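Local structure of SusD superfamily protein (Bacteroides fragilis, 3L22) at residues 169-172 with 173-177; 231-235 with 236-240. The protein probably helps capture sugars or glycans at the outer membrane surface, as other SusD-family lipoproteins do, and binds zinc ions in the crystal. All blocks are in the same frame, centred on the assembly; numbering follows the deposited sequence. Where two conformers were deposited one is given.

Interaction 1 of 2, residues 169-172 with 173-177; sequences KQIY and EHILS. With ZN (zinc ion), chain H; EDO (1,2-ethanediol), chain Z.
E173 lies across the side chain of K169, one helical turn earlier. Its carboxylate packs on the lysine methylenes, with E173 CD 3.5 Å from K169 CG. K169 is extended as far as CE and then bends (chi4 -75°), which turns its ammonium toward the acid. The result is an i to i+4 salt bridge. Its modelled length, 2.5 Å from K169 NZ to E173 OE2, is doubtfully short, and the lysine has a second conformer. A water accepts from K169 NZ and donates to E173 OE1, closing a small ring beside the direct link.

The inner side of the helix is apolar. I175 has CG1 anti to the carbonyl carbon (chi1 -70°) and an extended chain beyond. CD1 of I175 therefore reaches back to CG2 of I171 at 3.9 Å. The same methyl comes obliquely to the Y172 ring, 4.2 Å from its CD1.

H174 uses ND1 to bind a zinc ion at 2.2 Å. A water and two further atoms, outside residues 169-177, make up the four ligands. The other imidazole nitrogen, NE2, is hydrogen-bonded to D178, which probably fixes the ring's rotation. The backbone follows the regular alpha-helical pattern, from E173 N to K169 O through L176 N to Y172 O.

Helix 168-178 packs against two others, and I175 touches both. On helix 113-131, I175 meets A125, Y128 and Y129, and H174 meets R124. On helix 200-213, Y172 meets V210 and A213, I175 meets V210, and L176 meets Y211.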
loop_
_atom_site.group_PDB
_atom_site.type_symbol
_atom_site.label_atom_id
_atom_site.label_comp_id
_atom_site.label_asym_id
_atom_site.label_seq_id
_atom_site.Cartn_x
_atom_site.Cartn_y
_atom_site.Cartn_z
ATOM N N LYS A 169 -14.237 -10.675 3.629
ATOM C CA LYS A 169 -13.629 -12.006 3.664
ATOM C C LYS A 169 -13.516 -12.595 2.240
ATOM O O LYS A 169 -12.478 -13.156 1.865
ATOM C CB LYS A 169 -14.423 -12.959 4.578
ATOM C CG LYS A 169 -14.042 -14.482 4.518
ATOM C CD LYS A 169 -14.898 -15.323 5.515
ATOM C CE LYS A 169 -14.486 -16.818 5.675
ATOM N NZ LYS A 169 -14.860 -17.776 4.528
ATOM N N GLN A 170 -14.570 -12.479 1.449
ATOM C CA GLN A 170 -14.546 -13.082 0.097
ATOM C C GLN A 170 -13.482 -12.434 -0.774
ATOM O O GLN A 170 -12.822 -13.113 -1.586
ATOM C CB GLN A 170 -15.927 -13.007 -0.580
ATOM C CG GLN A 170 -16.922 -14.009 -0.035
ATOM C CD GLN A 170 -18.352 -13.724 -0.484
ATOM O OE1 GLN A 170 -18.774 -12.568 -0.669
ATOM N NE2 GLN A 170 -19.107 -14.793 -0.672
ATOM N N ILE A 171 -13.302 -11.128 -0.607
ATOM C CA ILE A 171 -12.305 -10.426 -1.421
ATOM C C ILE A 171 -10.908 -10.899 -1.023
ATOM O O ILE A 171 -10.094 -11.227 -1.900
ATOM C CB ILE A 171 -12.446 -8.892 -1.330
ATOM C CG1 ILE A 171 -13.755 -8.430 -1.969
ATOM C CG2 ILE A 171 -11.247 -8.177 -1.978
ATOM C CD1 ILE A 171 -13.943 -8.688 -3.449
ATOM N N TYR A 172 -10.638 -10.972 0.281
ATOM C CA TYR A 172 -9.383 -11.525 0.735
ATOM C C TYR A 172 -9.149 -12.945 0.253
ATOM O O TYR A 172 -8.019 -13.307 -0.112
ATOM C CB TYR A 172 -9.251 -11.486 2.252
ATOM C CG TYR A 172 -8.940 -10.132 2.853
ATOM C CD1 TYR A 172 -7.984 -9.275 2.287
ATOM C CD2 TYR A 172 -9.547 -9.721 4.025
ATOM C CE1 TYR A 172 -7.682 -8.031 2.886
ATOM C CE2 TYR A 172 -9.256 -8.477 4.588
ATOM C CZ TYR A 172 -8.325 -7.662 4.038
ATOM O OH TYR A 172 -8.044 -6.439 4.616
ATOM N N GLU A 173 -10.198 -13.753 0.243
ATOM C CA GLU A 173 -10.068 -15.159 -0.151
ATOM C C GLU A 173 -9.733 -15.270 -1.630
ATOM O O GLU A 173 -8.941 -16.131 -2.017
ATOM C CB GLU A 173 -11.333 -15.947 0.206
ATOM C CG GLU A 173 -11.396 -16.265 1.723
ATOM C CD GLU A 173 -12.755 -16.734 2.225
ATOM O OE1 GLU A 173 -13.812 -16.444 1.585
ATOM O OE2 GLU A 173 -12.758 -17.413 3.292
ATOM N N HIS A 174 -10.287 -14.375 -2.445
ATOM C CA HIS A 174 -9.944 -14.380 -3.865
ATOM C C HIS A 174 -8.485 -13.891 -4.085
ATOM O O HIS A 174 -7.740 -14.464 -4.884
ATOM C CB HIS A 174 -10.885 -13.557 -4.745
ATOM C CG HIS A 174 -10.329 -13.422 -6.108
ATOM N ND1 HIS A 174 -10.388 -14.451 -7.003
ATOM C CD2 HIS A 174 -9.502 -12.498 -6.652
ATOM C CE1 HIS A 174 -9.678 -14.154 -8.075
ATOM N NE2 HIS A 174 -9.109 -12.974 -7.874
ATOM N N ILE A 175 -8.087 -12.867 -3.358
ATOM C CA ILE A 175 -6.696 -12.389 -3.383
ATOM C C ILE A 175 -5.758 -13.547 -3.093
ATOM O O ILE A 175 -4.782 -13.728 -3.804
ATOM C CB ILE A 175 -6.465 -11.225 -2.399
ATOM C CG1 ILE A 175 -7.189 -9.972 -2.909
ATOM C CG2 ILE A 175 -4.961 -10.932 -2.213
ATOM C CD1 ILE A 175 -7.393 -8.845 -1.862
ATOM N N LEU A 176 -6.090 -14.385 -2.105
ATOM C CA LEU A 176 -5.240 -15.521 -1.791
ATOM C C LEU A 176 -5.199 -16.505 -2.958
ATOM O O LEU A 176 -4.137 -17.100 -3.213
ATOM C CB LEU A 176 -5.677 -16.216 -0.502
ATOM C CG LEU A 176 -5.533 -15.422 0.786
ATOM C CD1 LEU A 176 -6.223 -16.205 1.931
ATOM C CD2 LEU A 176 -4.079 -15.117 1.087
ATOM N N SER A 177 -6.326 -16.683 -3.656
ATOM C CA SER A 177 -6.315 -17.504 -4.871
ATOM C C SER A 177 -5.391 -16.958 -5.979
ATOM O O SER A 177 -4.668 -17.716 -6.611
ATOM C CB SER A 177 -7.715 -17.661 -5.440
ATOM O OG SER A 177 -8.518 -18.384 -4.562
HETATM ZN ZN ZN H . -11.445 -16.335 -6.842
HETATM C C1 EDO Z . -2.121 -20.038 -0.061
HETATM O O1 EDO Z . -0.711 -19.863 -0.120
HETATM C C2 EDO Z . -2.956 -18.950 -0.687
HETATM O O2 EDO Z . -2.245 -17.982 -1.439
HETATM O O HOH W 1 -16.368 -17.020 2.353
HETATM O O HOH W 2 -10.285 -17.384 -8.418
#

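Interaction 2 of 2, residues 231-235 with 236-240; sequences SLPED and VTLIY. With ZN (zinc ion), chain D.
The carboxylate of D235 receives two bonds from T237 on a single oxygen. T237 N approaches D235 OD1 on the anti side, 31° out of the carboxylate plane, at 2.8 Å. T237 OG1 donates to D235 OD1 on the syn side, only 19° out of plane, at 2.6 Å. At the other oxygen, L238 CD2 lies 3.7 Å from D235 OD2. The second methyl of the leucine touches the proline ring, with L238 CD1 3.7 Å from P233 CB.

CG of D235 stands anti to the backbone N (chi1 -180°), and this carries OD1 forward to T237. The bond to T237 N makes an Asx turn, which overlaps a type I beta turn from D235 to L238. A water sits in the mouth of that turn. It donates to D235 O and accepts a weak bond from L238 N. V236, within the turn, rests on A301 and F302 of helix 297-302 and on R358 and S359 of helix 345-359.

E234 binds a zinc ion through OE2 at 2.3 Å, and five waters complete an octahedron. One of these waters lies 2.6 Å from E234 OE1, probably hydrogen-bonded to it; OE1 also forms a salt bridge with K297.

The chemistry implies a turn held mainly by polar bonds. T237 OG1 gives its proton to D235. K241 NZ bonds to T237 OG1, which probably strengthens that hydroxyl as a donor to D235.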
loop_
_atom_site.group_PDB
_atom_site.type_symbol
_atom_site.label_atom_id
_atom_site.label_comp_id
_atom_site.label_asym_id
_atom_site.label_seq_id
_atom_site.Cartn_x
_atom_site.Cartn_y
_atom_site.Cartn_z
ATOM N N SER A 231 18.199 -6.748 2.371
ATOM C CA SER A 231 18.852 -6.259 3.571
ATOM C C SER A 231 18.427 -4.829 3.853
ATOM O O SER A 231 17.635 -4.268 3.101
ATOM C CB SER A 231 20.368 -6.389 3.392
ATOM O OG SER A 231 20.774 -5.672 2.250
ATOM N N LEU A 232 18.875 -4.305 4.995
ATOM C CA LEU A 232 18.611 -2.964 5.413
ATOM C C LEU A 232 19.899 -2.197 5.254
ATOM O O LEU A 232 20.790 -2.311 6.093
ATOM C CB LEU A 232 18.188 -2.907 6.888
ATOM C CG LEU A 232 16.918 -3.639 7.330
ATOM C CD1 LEU A 232 16.706 -3.455 8.839
ATOM C CD2 LEU A 232 15.710 -3.162 6.508
ATOM N N PRO A 233 20.026 -1.416 4.171
ATOM C CA PRO A 233 21.209 -0.542 4.074
ATOM C C PRO A 233 21.270 0.472 5.237
ATOM O O PRO A 233 20.241 0.863 5.775
ATOM C CB PRO A 233 20.986 0.181 2.751
ATOM C CG PRO A 233 20.038 -0.718 1.972
ATOM C CD PRO A 233 19.169 -1.328 2.982
ATOM N N GLU A 234 22.463 0.896 5.611
ATOM C CA GLU A 234 22.620 1.888 6.678
ATOM C C GLU A 234 22.099 3.302 6.326
ATOM O O GLU A 234 21.816 4.113 7.213
ATOM C CB GLU A 234 24.093 1.982 7.091
ATOM C CG GLU A 234 24.601 0.712 7.761
ATOM C CD GLU A 234 23.972 0.441 9.155
ATOM O OE1 GLU A 234 23.247 1.271 9.768
ATOM O OE2 GLU A 234 24.230 -0.647 9.642
ATOM N N ASP A 235 22.022 3.603 5.044
ATOM C CA ASP A 235 21.583 4.916 4.568
ATOM C C ASP A 235 20.086 4.815 4.252
ATOM O O ASP A 235 19.695 4.175 3.271
ATOM C CB ASP A 235 22.403 5.287 3.327
ATOM C CG ASP A 235 22.040 6.662 2.725
ATOM O OD1 ASP A 235 20.992 7.284 3.005
ATOM O OD2 ASP A 235 22.851 7.126 1.911
ATOM N N VAL A 236 19.257 5.506 5.026
ATOM C CA VAL A 236 17.788 5.466 4.824
ATOM C C VAL A 236 17.284 6.324 3.637
ATOM O O VAL A 236 16.091 6.328 3.371
ATOM C CB VAL A 236 17.055 5.893 6.114
ATOM C CG1 VAL A 236 17.505 4.998 7.299
ATOM C CG2 VAL A 236 17.276 7.412 6.415
ATOM N N THR A 237 18.167 7.076 2.962
ATOM C CA THR A 237 17.768 7.969 1.867
ATOM C C THR A 237 17.866 7.328 0.468
ATOM O O THR A 237 17.430 7.927 -0.514
ATOM C CB THR A 237 18.567 9.289 1.875
ATOM O OG1 THR A 237 19.914 9.057 1.473
ATOM C CG2 THR A 237 18.570 9.944 3.308
ATOM N N LEU A 238 18.420 6.124 0.374
ATOM C CA LEU A 238 18.776 5.552 -0.937
ATOM C C LEU A 238 17.603 5.413 -1.886
ATOM O O LEU A 238 17.724 5.719 -3.065
ATOM C CB LEU A 238 19.476 4.208 -0.788
ATOM C CG LEU A 238 20.841 4.195 -0.118
ATOM C CD1 LEU A 238 21.235 2.715 0.090
ATOM C CD2 LEU A 238 21.887 4.981 -0.959
ATOM N N ILE A 239 16.463 5.010 -1.359
ATOM C CA ILE A 239 15.338 4.647 -2.212
ATOM C C ILE A 239 14.599 5.847 -2.799
ATOM O O ILE A 239 13.789 5.637 -3.700
ATOM C CB ILE A 239 14.325 3.702 -1.537
ATOM C CG1 ILE A 239 13.645 4.335 -0.311
ATOM C CG2 ILE A 239 14.995 2.400 -1.150
ATOM C CD1 ILE A 239 12.500 3.453 0.270
ATOM N N TYR A 240 14.894 7.070 -2.321
ATOM C CA TYR A 240 14.247 8.282 -2.815
ATOM C C TYR A 240 15.114 9.051 -3.823
ATOM O O TYR A 240 14.733 10.131 -4.247
ATOM C CB TYR A 240 13.842 9.215 -1.642
ATOM C CG TYR A 240 13.217 8.450 -0.502
ATOM C CD1 TYR A 240 11.888 8.020 -0.555
ATOM C CD2 TYR A 240 13.963 8.108 0.598
ATOM C CE1 TYR A 240 11.317 7.272 0.502
ATOM C CE2 TYR A 240 13.408 7.367 1.637
ATOM C CZ TYR A 240 12.104 6.941 1.588
ATOM O OH TYR A 240 11.646 6.174 2.657
HETATM ZN ZN ZN D . 23.730 -1.071 11.848
HETATM O O HOH W 3 22.833 1.109 12.314
HETATM O O HOH W 4 17.236 3.751 1.842
HETATM O O HOH W 5 24.448 -3.297 11.476
HETATM O O HOH W 6 21.586 -1.727 11.126
HETATM O O HOH W 7 23.139 -1.494 14.187
HETATM O O HOH W 8 25.572 0.217 12.687
#

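In the fold
The two contacts are about 33 Å apart between centres, on opposite sides of the chain's centre, and share no element. Interaction 1 is partly buried. It lies within helix 168-178, where one flank is polar and the other faces neighbouring helices. Interaction 2 is a surface contact in the loop between helix 217-225 and strand 249-253, next to helices 297-302 and 345-359. In the helix, i to i+4 backbone bonds run through the whole contact. In the loop the direct bonds come from the D235 side chain, and a water bridges the turn, weakly at L238. Each contact holds a zinc ligand, but a histidine nitrogen serves in residues 173-177 and a carboxylate oxygen in residues 231-235.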